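Local coordinates for protein mariner Mos1 transposase (PDB 4MDB) that catalyses cut-and-paste transposition of the Mos1 element through its RNase H-like, magnesium-dependent catalytic domain, at residues E37-F42 and G68-L73; L29-T34 and R120-I125; Y165-S170 and E200-G205. The protein carries 1 engineered substitution. One frame throughout, in Å; residues are numbered along the deposited sequence. Where two conformers were deposited one is given.

Contact 1: E37-F42 and G68-L73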
loop_
_atom_site.group_PDB
_atom_site.type_symbol
_atom_site.label_atom_id
_atom_site.label_comp_id
_atom_site.label_asym_id
_atom_site.label_seq_id
_atom_site.Cartn_x
_atom_site.Cartn_y
_atom_site.Cartn_z
ATOM N N GLU A 37 6.236 1.305 0.023
ATOM C CA GLU A 37 7.500 1.661 0.639
ATOM C C GLU A 37 7.654 3.178 0.664
ATOM O O GLU A 37 7.263 3.868 -0.275
ATOM C CB GLU A 37 8.628 1.039 -0.206
ATOM C CG GLU A 37 8.641 -0.469 -0.270
ATOM C CD GLU A 37 7.901 -1.093 -1.482
ATOM O OE1 GLU A 37 8.178 -2.300 -1.796
ATOM O OE2 GLU A 37 7.061 -0.374 -2.091
ATOM N N LYS A 38 8.272 3.695 1.706
ATOM C CA LYS A 38 8.652 5.126 1.820
ATOM C C LYS A 38 9.965 5.283 2.589
ATOM O O LYS A 38 10.165 4.618 3.592
ATOM C CB LYS A 38 7.554 5.879 2.569
ATOM C CG LYS A 38 7.818 7.326 2.918
ATOM C CD LYS A 38 6.573 8.008 3.417
ATOM C CE LYS A 38 6.811 9.470 3.805
ATOM N NZ LYS A 38 7.297 10.269 2.633
ATOM N N TRP A 39 10.835 6.178 2.147
ATOM C CA TRP A 39 12.033 6.494 2.885
ATOM C C TRP A 39 11.734 7.370 4.082
ATOM O O TRP A 39 10.973 8.321 3.983
ATOM C CB TRP A 39 13.028 7.268 1.958
ATOM C CG TRP A 39 13.711 6.522 0.852
ATOM C CD1 TRP A 39 13.539 6.730 -0.501
ATOM C CD2 TRP A 39 14.703 5.497 0.987
ATOM N NE1 TRP A 39 14.379 5.874 -1.211
ATOM C CE2 TRP A 39 15.096 5.109 -0.328
ATOM C CE3 TRP A 39 15.290 4.840 2.090
ATOM C CZ2 TRP A 39 16.075 4.120 -0.557
ATOM C CZ3 TRP A 39 16.246 3.828 1.857
ATOM C CH2 TRP A 39 16.638 3.496 0.543
ATOM N N ILE A 40 12.409 7.102 5.202
ATOM C CA ILE A 40 12.350 7.924 6.380
ATOM C C ILE A 40 13.836 8.239 6.705
ATOM O O ILE A 40 14.712 7.351 6.626
ATOM C CB ILE A 40 11.698 7.258 7.597
ATOM C CG1 ILE A 40 10.262 6.777 7.256
ATOM C CG2 ILE A 40 11.797 8.269 8.763
ATOM C CD1 ILE A 40 9.617 6.050 8.416
ATOM N N PHE A 41 14.095 9.521 6.945
ATOM C CA PHE A 41 15.453 10.071 7.076
ATOM C C PHE A 41 15.821 10.305 8.554
ATOM O O PHE A 41 14.949 10.618 9.361
ATOM C CB PHE A 41 15.583 11.402 6.306
ATOM C CG PHE A 41 15.239 11.288 4.836
ATOM C CD1 PHE A 41 13.907 11.362 4.406
ATOM C CD2 PHE A 41 16.229 11.058 3.884
ATOM C CE1 PHE A 41 13.583 11.235 3.047
ATOM C CE2 PHE A 41 15.905 10.933 2.537
ATOM C CZ PHE A 41 14.586 11.009 2.121
ATOM N N PHE A 42 17.105 10.150 8.880
ATOM C CA PHE A 42 17.624 10.353 10.250
ATOM C C PHE A 42 19.123 10.627 10.227
ATOM O O PHE A 42 19.871 9.861 9.616
ATOM C CB PHE A 42 17.296 9.136 11.159
ATOM C CG PHE A 42 18.145 7.903 10.918
ATOM C CD1 PHE A 42 19.373 7.745 11.578
ATOM C CD2 PHE A 42 17.706 6.887 10.071
ATOM C CE1 PHE A 42 20.158 6.621 11.365
ATOM C CE2 PHE A 42 18.480 5.755 9.863
ATOM C CZ PHE A 42 19.703 5.624 10.515
ATOM N N GLY A 68 22.782 12.206 7.305
ATOM C CA GLY A 68 22.607 11.911 5.878
ATOM C C GLY A 68 22.168 10.448 5.623
ATOM O O GLY A 68 22.426 9.906 4.558
ATOM N N LYS A 69 21.485 9.829 6.583
ATOM C CA LYS A 69 21.082 8.432 6.446
ATOM C C LYS A 69 19.557 8.292 6.320
ATOM O O LYS A 69 18.801 9.210 6.648
ATOM C CB LYS A 69 21.592 7.591 7.620
ATOM C CG LYS A 69 23.038 7.131 7.449
ATOM C CD LYS A 69 23.411 6.090 8.485
ATOM C CE LYS A 69 24.418 5.089 7.944
ATOM N NZ LYS A 69 24.535 3.947 8.895
ATOM N N LYS A 70 19.142 7.136 5.814
ATOM C CA LYS A 70 17.724 6.852 5.626
ATOM C C LYS A 70 17.434 5.385 5.716
ATOM O O LYS A 70 18.264 4.546 5.382
ATOM C CB LYS A 70 17.262 7.435 4.311
ATOM C CG LYS A 70 18.024 6.881 3.132
ATOM C CD LYS A 70 17.659 7.557 1.823
ATOM C CE LYS A 70 18.353 6.890 0.658
ATOM N NZ LYS A 70 17.656 7.287 -0.581
ATOM N N THR A 71 16.198 5.070 6.123
ATOM C CA THR A 71 15.720 3.727 6.266
ATOM C C THR A 71 14.387 3.640 5.488
ATOM O O THR A 71 13.628 4.563 5.464
ATOM C CB THR A 71 15.493 3.345 7.744
ATOM O OG1 THR A 71 14.842 2.085 7.845
ATOM C CG2 THR A 71 14.672 4.418 8.470
ATOM N N MET A 72 14.177 2.520 4.839
ATOM C CA MET A 72 12.954 2.317 4.114
ATOM C C MET A 72 11.917 1.671 5.024
ATOM O O MET A 72 12.131 0.614 5.628
ATOM C CB MET A 72 13.205 1.431 2.923
ATOM C CG MET A 72 12.111 1.516 1.896
ATOM S SD MET A 72 12.432 0.602 0.384
ATOM C CE MET A 72 13.810 1.582 -0.171
ATOM N N LEU A 73 10.773 2.320 5.070
ATOM C CA LEU A 73 9.568 1.756 5.689
ATOM C C LEU A 73 8.856 0.985 4.600
ATOM O O LEU A 73 8.548 1.555 3.517
ATOM C CB LEU A 73 8.700 2.799 6.273
ATOM C CG LEU A 73 7.300 2.450 6.752
ATOM C CD1 LEU A 73 7.319 1.497 7.922
ATOM C CD2 LEU A 73 6.591 3.701 7.085
#

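Contact 2: L29-T34 and R120-I125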
loop_
_atom_site.group_PDB
_atom_site.type_symbol
_atom_site.label_atom_id
_atom_site.label_comp_id
_atom_site.label_asym_id
_atom_site.label_seq_id
_atom_site.Cartn_x
_atom_site.Cartn_y
_atom_site.Cartn_z
ATOM N N LEU A 29 -14.089 -3.958 -1.130
ATOM C CA LEU A 29 -13.107 -3.141 -0.451
ATOM C C LEU A 29 -12.640 -3.649 0.917
ATOM O O LEU A 29 -11.496 -3.401 1.351
ATOM C CB LEU A 29 -13.659 -1.757 -0.216
ATOM C CG LEU A 29 -14.130 -0.999 -1.428
ATOM C CD1 LEU A 29 -14.560 0.363 -0.943
ATOM C CD2 LEU A 29 -13.120 -0.903 -2.560
ATOM N N HIS A 30 -13.521 -4.405 1.586
ATOM C CA HIS A 30 -13.212 -4.981 2.872
ATOM C C HIS A 30 -12.226 -6.144 2.792
ATOM O O HIS A 30 -11.685 -6.609 3.850
ATOM C CB HIS A 30 -14.520 -5.468 3.530
ATOM C CG HIS A 30 -15.236 -6.507 2.721
ATOM N ND1 HIS A 30 -15.875 -6.210 1.542
ATOM C CD2 HIS A 30 -15.438 -7.829 2.931
ATOM C CE1 HIS A 30 -16.435 -7.308 1.060
ATOM N NE2 HIS A 30 -16.176 -8.309 1.899
ATOM N N ARG A 31 -11.924 -6.619 1.578
ATOM C CA ARG A 31 -10.937 -7.657 1.402
ATOM C C ARG A 31 -9.592 -7.124 0.904
ATOM O O ARG A 31 -8.689 -7.902 0.650
ATOM C CB ARG A 31 -11.439 -8.777 0.469
ATOM C CG ARG A 31 -12.740 -9.314 0.998
ATOM C CD ARG A 31 -13.179 -10.578 0.334
ATOM N NE ARG A 31 -13.700 -10.419 -1.014
ATOM C CZ ARG A 31 -13.102 -10.873 -2.108
ATOM N NH1 ARG A 31 -11.961 -11.523 -2.037
ATOM N NH2 ARG A 31 -13.695 -10.702 -3.272
ATOM N N ILE A 32 -9.420 -5.808 0.768
ATOM C CA ILE A 32 -8.171 -5.259 0.239
ATOM C C ILE A 32 -7.122 -5.139 1.346
ATOM O O ILE A 32 -7.377 -4.632 2.461
ATOM C CB ILE A 32 -8.401 -3.839 -0.354
ATOM C CG1 ILE A 32 -9.254 -3.937 -1.594
ATOM C CG2 ILE A 32 -7.085 -3.188 -0.654
ATOM C CD1 ILE A 32 -9.645 -2.598 -2.156
ATOM N N VAL A 33 -5.975 -5.648 1.034
ATOM C CA VAL A 33 -4.790 -5.433 1.795
ATOM C C VAL A 33 -3.876 -4.659 0.829
ATOM O O VAL A 33 -3.682 -5.051 -0.331
ATOM C CB VAL A 33 -4.147 -6.793 2.145
ATOM C CG1 VAL A 33 -2.739 -6.672 2.715
ATOM C CG2 VAL A 33 -5.039 -7.588 3.097
ATOM N N THR A 34 -3.294 -3.594 1.358
ATOM C CA THR A 34 -2.475 -2.712 0.498
ATOM C C THR A 34 -1.184 -2.386 1.156
ATOM O O THR A 34 -1.072 -2.401 2.384
ATOM C CB THR A 34 -3.313 -1.527 0.011
ATOM O OG1 THR A 34 -2.677 -0.822 -1.064
ATOM C CG2 THR A 34 -3.550 -0.494 1.080
ATOM N N ARG A 120 -9.927 -19.001 5.803
ATOM C CA ARG A 120 -10.144 -19.146 4.372
ATOM C C ARG A 120 -11.573 -18.835 3.961
ATOM O O ARG A 120 -12.062 -19.368 2.966
ATOM C CB ARG A 120 -9.765 -20.558 3.917
ATOM C CG ARG A 120 -8.270 -20.830 3.915
ATOM C CD ARG A 120 -7.490 -19.619 3.429
ATOM N NE ARG A 120 -6.048 -19.852 3.453
ATOM C CZ ARG A 120 -5.183 -19.112 4.139
ATOM N NH1 ARG A 120 -5.612 -18.086 4.862
ATOM N NH2 ARG A 120 -3.889 -19.396 4.101
ATOM N N GLN A 121 -12.245 -17.971 4.715
ATOM C CA GLN A 121 -13.588 -17.604 4.335
ATOM C C GLN A 121 -13.468 -16.477 3.398
ATOM O O GLN A 121 -14.462 -16.073 2.824
ATOM C CB GLN A 121 -14.401 -17.152 5.510
ATOM C CG GLN A 121 -13.958 -17.719 6.817
ATOM C CD GLN A 121 -14.948 -17.393 7.867
ATOM O OE1 GLN A 121 -15.127 -16.229 8.237
ATOM N NE2 GLN A 121 -15.661 -18.411 8.307
ATOM N N HIS A 122 -12.240 -15.940 3.265
ATOM C CA HIS A 122 -12.138 -14.663 2.570
ATOM C C HIS A 122 -10.791 -14.520 1.870
ATOM O O HIS A 122 -9.743 -14.508 2.515
ATOM C CB HIS A 122 -12.348 -13.504 3.547
ATOM C CG HIS A 122 -13.744 -12.962 3.551
ATOM N ND1 HIS A 122 -14.025 -11.627 3.351
ATOM C CD2 HIS A 122 -14.937 -13.575 3.730
ATOM C CE1 HIS A 122 -15.331 -11.441 3.408
ATOM N NE2 HIS A 122 -15.908 -12.607 3.636
ATOM N N ARG A 123 -10.827 -14.413 0.545
ATOM C CA ARG A 123 -9.617 -14.268 -0.242
ATOM C C ARG A 123 -9.085 -12.851 -0.197
ATOM O O ARG A 123 -9.837 -11.889 -0.328
ATOM C CB ARG A 123 -9.939 -14.651 -1.691
ATOM C CG ARG A 123 -8.758 -14.680 -2.595
ATOM C CD ARG A 123 -9.145 -14.980 -4.015
ATOM N NE ARG A 123 -7.937 -15.182 -4.837
ATOM C CZ ARG A 123 -7.933 -15.278 -6.172
ATOM N NH1 ARG A 123 -9.059 -15.126 -6.888
ATOM N NH2 ARG A 123 -6.804 -15.490 -6.844
ATOM N N VAL A 124 -7.795 -12.765 0.009
ATOM C CA VAL A 124 -7.087 -11.495 0.051
ATOM C C VAL A 124 -7.119 -10.893 -1.346
ATOM O O VAL A 124 -6.791 -11.568 -2.341
ATOM C CB VAL A 124 -5.662 -11.629 0.552
ATOM C CG1 VAL A 124 -4.901 -10.310 0.315
ATOM C CG2 VAL A 124 -5.676 -12.145 2.007
ATOM N N ILE A 125 -7.404 -9.592 -1.421
ATOM C CA ILE A 125 -7.240 -8.843 -2.603
ATOM C C ILE A 125 -6.033 -7.910 -2.336
ATOM O O ILE A 125 -6.154 -7.032 -1.505
ATOM C CB ILE A 125 -8.491 -8.054 -2.980
ATOM C CG1 ILE A 125 -9.641 -9.011 -3.284
ATOM C CG2 ILE A 125 -8.239 -7.081 -4.142
ATOM C CD1 ILE A 125 -10.966 -8.347 -3.492
#

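Contact 3: Y165-S170 and E200-G205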
loop_
_atom_site.group_PDB
_atom_site.type_symbol
_atom_site.label_atom_id
_atom_site.label_comp_id
_atom_site.label_asym_id
_atom_site.label_seq_id
_atom_site.Cartn_x
_atom_site.Cartn_y
_atom_site.Cartn_z
ATOM N N TYR A 165 -2.012 8.306 -0.931
ATOM C CA TYR A 165 -2.920 9.442 -0.712
ATOM C C TYR A 165 -3.530 9.576 0.661
ATOM O O TYR A 165 -3.960 10.678 1.035
ATOM C CB TYR A 165 -4.053 9.408 -1.741
ATOM C CG TYR A 165 -5.103 8.280 -1.610
ATOM C CD1 TYR A 165 -6.032 8.265 -0.585
ATOM C CD2 TYR A 165 -5.170 7.246 -2.535
ATOM C CE1 TYR A 165 -6.964 7.268 -0.457
ATOM C CE2 TYR A 165 -6.119 6.266 -2.444
ATOM C CZ TYR A 165 -7.025 6.242 -1.399
ATOM O OH TYR A 165 -8.025 5.282 -1.219
ATOM N N HIS A 166 -3.490 8.505 1.453
ATOM C CA HIS A 166 -3.990 8.488 2.791
ATOM C C HIS A 166 -2.927 8.294 3.857
ATOM O O HIS A 166 -2.707 9.178 4.659
ATOM C CB HIS A 166 -5.106 7.458 2.921
ATOM C CG HIS A 166 -5.880 7.570 4.168
ATOM N ND1 HIS A 166 -6.825 8.537 4.374
ATOM C CD2 HIS A 166 -5.827 6.839 5.320
ATOM C CE1 HIS A 166 -7.369 8.384 5.568
ATOM N NE2 HIS A 166 -6.746 7.399 6.184
ATOM N N LEU A 167 -2.286 7.142 3.902
ATOM C CA LEU A 167 -1.441 6.769 5.027
ATOM C C LEU A 167 -0.198 7.635 5.104
ATOM O O LEU A 167 0.049 8.294 6.154
ATOM C CB LEU A 167 -1.063 5.284 4.935
ATOM C CG LEU A 167 -0.193 4.830 6.125
ATOM C CD1 LEU A 167 -1.045 4.779 7.359
ATOM C CD2 LEU A 167 0.364 3.452 5.872
ATOM N N PHE A 168 0.572 7.668 4.042
ATOM C CA PHE A 168 1.861 8.433 4.006
ATOM C C PHE A 168 1.582 9.938 3.906
ATOM O O PHE A 168 2.384 10.714 4.395
ATOM C CB PHE A 168 2.701 8.013 2.858
ATOM C CG PHE A 168 3.277 6.606 2.959
ATOM C CD1 PHE A 168 3.450 5.922 4.218
ATOM C CD2 PHE A 168 3.609 5.949 1.833
ATOM C CE1 PHE A 168 3.970 4.669 4.243
ATOM C CE2 PHE A 168 4.112 4.676 1.852
ATOM C CZ PHE A 168 4.321 4.021 3.098
ATOM N N ALA A 169 0.463 10.361 3.344
ATOM C CA ALA A 169 0.017 11.775 3.322
ATOM C C ALA A 169 -0.102 12.287 4.766
ATOM O O ALA A 169 0.532 13.275 5.154
ATOM C CB ALA A 169 -1.303 11.908 2.596
ATOM N N SER A 170 -0.796 11.540 5.604
ATOM C CA SER A 170 -0.948 11.869 7.056
ATOM C C SER A 170 0.390 11.765 7.761
ATOM O O SER A 170 0.753 12.653 8.553
ATOM C CB SER A 170 -1.888 10.872 7.713
ATOM O OG SER A 170 -2.194 11.282 9.021
ATOM N N GLU A 200 -11.222 3.967 12.447
ATOM C CA GLU A 200 -11.951 4.740 11.458
ATOM C C GLU A 200 -11.018 5.417 10.424
ATOM O O GLU A 200 -11.390 5.583 9.262
ATOM C CB GLU A 200 -12.793 5.793 12.197
ATOM C CG GLU A 200 -13.938 5.228 13.068
ATOM C CD GLU A 200 -13.567 4.466 14.419
ATOM O OE1 GLU A 200 -14.334 3.611 14.837
ATOM O OE2 GLU A 200 -12.559 4.689 15.109
ATOM N N PHE A 201 -9.830 5.823 10.847
ATOM C CA PHE A 201 -8.864 6.441 9.938
ATOM C C PHE A 201 -8.451 5.446 8.850
ATOM O O PHE A 201 -8.323 5.835 7.674
ATOM C CB PHE A 201 -7.629 6.796 10.758
ATOM C CG PHE A 201 -6.429 7.163 9.957
ATOM C CD1 PHE A 201 -6.237 8.458 9.501
ATOM C CD2 PHE A 201 -5.482 6.196 9.613
ATOM C CE1 PHE A 201 -5.081 8.772 8.801
ATOM C CE2 PHE A 201 -4.358 6.519 8.904
ATOM C CZ PHE A 201 -4.189 7.799 8.453
ATOM N N TYR A 202 -8.231 4.187 9.239
ATOM C CA TYR A 202 -7.822 3.146 8.279
ATOM C C TYR A 202 -8.963 2.815 7.339
ATOM O O TYR A 202 -8.790 2.716 6.095
ATOM C CB TYR A 202 -7.294 1.914 9.001
ATOM C CG TYR A 202 -6.027 2.210 9.739
ATOM C CD1 TYR A 202 -4.828 2.360 9.065
ATOM C CD2 TYR A 202 -6.012 2.400 11.131
ATOM C CE1 TYR A 202 -3.643 2.653 9.708
ATOM C CE2 TYR A 202 -4.812 2.659 11.778
ATOM C CZ TYR A 202 -3.630 2.786 11.093
ATOM O OH TYR A 202 -2.415 3.042 11.786
ATOM N N TRP A 203 -10.169 2.694 7.937
ATOM C CA TRP A 203 -11.365 2.428 7.160
ATOM C C TRP A 203 -11.588 3.531 6.088
ATOM O O TRP A 203 -11.788 3.210 4.930
ATOM C CB TRP A 203 -12.581 2.271 8.068
ATOM C CG TRP A 203 -13.829 1.795 7.423
ATOM C CD1 TRP A 203 -14.215 0.497 7.277
ATOM C CD2 TRP A 203 -14.780 2.570 6.774
ATOM N NE1 TRP A 203 -15.403 0.420 6.588
ATOM C CE2 TRP A 203 -15.761 1.688 6.238
ATOM C CE3 TRP A 203 -14.923 3.919 6.577
ATOM C CZ2 TRP A 203 -16.863 2.156 5.545
ATOM C CZ3 TRP A 203 -16.086 4.380 5.854
ATOM C CH2 TRP A 203 -16.959 3.521 5.343
ATOM N N ARG A 204 -11.523 4.768 6.493
ATOM C CA ARG A 204 -11.712 5.871 5.539
ATOM C C ARG A 204 -10.713 5.824 4.371
ATOM O O ARG A 204 -11.064 6.048 3.201
ATOM C CB ARG A 204 -11.689 7.216 6.264
ATOM C CG ARG A 204 -12.940 7.503 7.109
ATOM C CD ARG A 204 -12.930 8.970 7.604
ATOM N NE ARG A 204 -11.940 9.139 8.646
ATOM C CZ ARG A 204 -12.190 9.038 9.954
ATOM N NH1 ARG A 204 -13.432 8.806 10.398
ATOM N NH2 ARG A 204 -11.186 9.187 10.828
ATOM N N GLY A 205 -9.456 5.547 4.664
ATOM C CA GLY A 205 -8.464 5.541 3.637
ATOM C C GLY A 205 -8.740 4.543 2.535
ATOM O O GLY A 205 -8.585 4.827 1.352
#

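Contact 1: E37-F42 and G68-L73
Two antiparallel strands of the RNase H-like sheet, 32-42 and 69-78, pair here, and Trp-39 is held between Lys-70 and Met-72 on one face of the sheet. Over one side of the indole lies Lys-70: CE stands over the six-membered ring, and NZ makes a cation-pi contact 3.7 Å from the five-membered ring's centroid. Lys-70 CG, between backbone N and carbonyl carbon (chi1 59°), comes 3.6 Å from Trp-39 CE3, and the extended chain runs on over the ring. In the given conformer of Met-72, one of two and so tentative, CE covers the opposite indole face, 3.4 Å from Trp-39 CZ2, while SD, a more distant Met-aromatic partner, touches Glu-37 CB. Strand 32-42 also carries Asp-36, a ligand of both magnesium ions, just before Glu-37, whose OE1 is hydrogen-bonded to His-134. Backbone bonds pair Lys-38 with Leu-73 and Ile-40 with Thr-71; Thr-71 N reaches Ile-40 O at 2.8 Å and 169°. On the other sheet face, Ile-40 CD1 meets Leu-73 CB at 4.0 Å, and helix 183-196 packs on both. Lys-69 CB lies over the Phe-42 ring, 4.2 Å from its centroid, with Thr-71 CG2 at the ring's edge.

Contact 2: L29-T34 and R120-I125
Ile-32 and Ile-125 form a parallel bridge, with CA atoms 4.7 Å apart, in which Ile-125 N bonds to Arg-31 O and Val-33 N to Ile-125 O. This bridge brings the start of strand 125-127 alongside strand 32-42, joining two parallel strands of the RNase H-like sheet that lead to the metal ligands Asp-36 and Asp-129. The Ile-125 carbonyl also accepts a CA-H...O contact from Ile-32 CA at 3.2 Å. Ile-32 CG1 and Ile-125 CG2 touch on the face these two residues share; separately, Val-33 CG2 meets Val-124 CG1 at 3.9 Å, and Tyr-117 and Trp-148 also pack on Val-124.

Arg-31 carries much of the remaining contact. Its chain bends at chi3 (-74°), which turns NE off the line of the preceding carbons. NH1 then donates to Arg-123 O at 2.8 Å; the acceptor lies near the guanidinium plane, although the N-H...O angle is only 142°. Ile-125 CD1 covers one face of the guanidinium, 3.6 Å from Arg-31 CZ and displaced toward the rim. The aliphatic part passes the His-122 ring, with Arg-31 CD 3.3 Å from His-122 ND1; guanidinium and imidazole planes are almost perpendicular, 86° apart. His-30 and His-122 meet rim to rim, His-122 CE1 lying in the His-30 ring plane, 3.6 Å from His-30 NE2.

Contact 3: Y165-S170 and E200-G205
Polar links between helices 162-175 and 199-207 start with Tyr-165, whose OH donates to Gly-205 O at 2.7 Å, nearly along the C=O axis. The carbonyl oxygen lies at the edge of the phenol ring, near its plane. A second link, from His-166 NE2 to Phe-201 O, is also 2.7 Å but weak, because its N-H...O angle is only 125°. The other ring nitrogen, ND1, is hydrogen-bonded to Lys-208 NZ, so polar partners engage the imidazole at both nitrogens. Ser-170 OG is hydrogen-bonded to Lys-197 NZ.

Ring contacts centre on His-166. Its CG is anti to the backbone N, and the imidazole beyond receives Gly-205 CA over the centre of one face, a CH-pi contact 3.3 Å from the centroid. Gly-205 carries no side chain on this CA, which permits the close approach. NE2 stands 3.3 Å above the centre of the Phe-201 ring, but the two ring planes are inclined by 39°. The His-166 and Phe-201 side chains run alongside one another, pointing opposite ways.

Apolar contacts extend the interface from this centre. Leu-167 CD1 approaches the edge of Phe-201 at CE2 (4.0 Å) and also meets Tyr-202 CE1. Ser-170 CB reaches the CE1-CZ side of the Phe-201 ring. Both Leu-167 and Tyr-202 pack on strand 69-78. The axes of segments 165-170 and 200-205 approach to 9.8 Å, their N-to-C directions 131° apart, a helix pair lying against the sheet of the RNase H-like catalytic domain, with the magnesium ligand Asp-164 immediately before Tyr-165.

In the fold
Contacts 1 and 2 lie on opposite sides of the chain's centre, with their own centres 29 Å apart, yet both use strand 32-42: contact 2 near its start, contact 1 at its far end. Along the chain, both segments of contact 1 fall between those of contact 2, and contact 3 follows. The helix pair of contact 3 lies about 20 Å from contact 1 and 18 Å from contact 2, centre to centre. Contacts 1 and 2 join neighbouring strands of the mixed sheet, contact 3 joins two helices, and Phe-168, touching Lys-38 and Leu-73, ties that pair to the sheet. Asp-36 in strand 32-42, Asp-129 after strand 125-127 and Asp-164 in helix 162-175 bind the two magnesium ions.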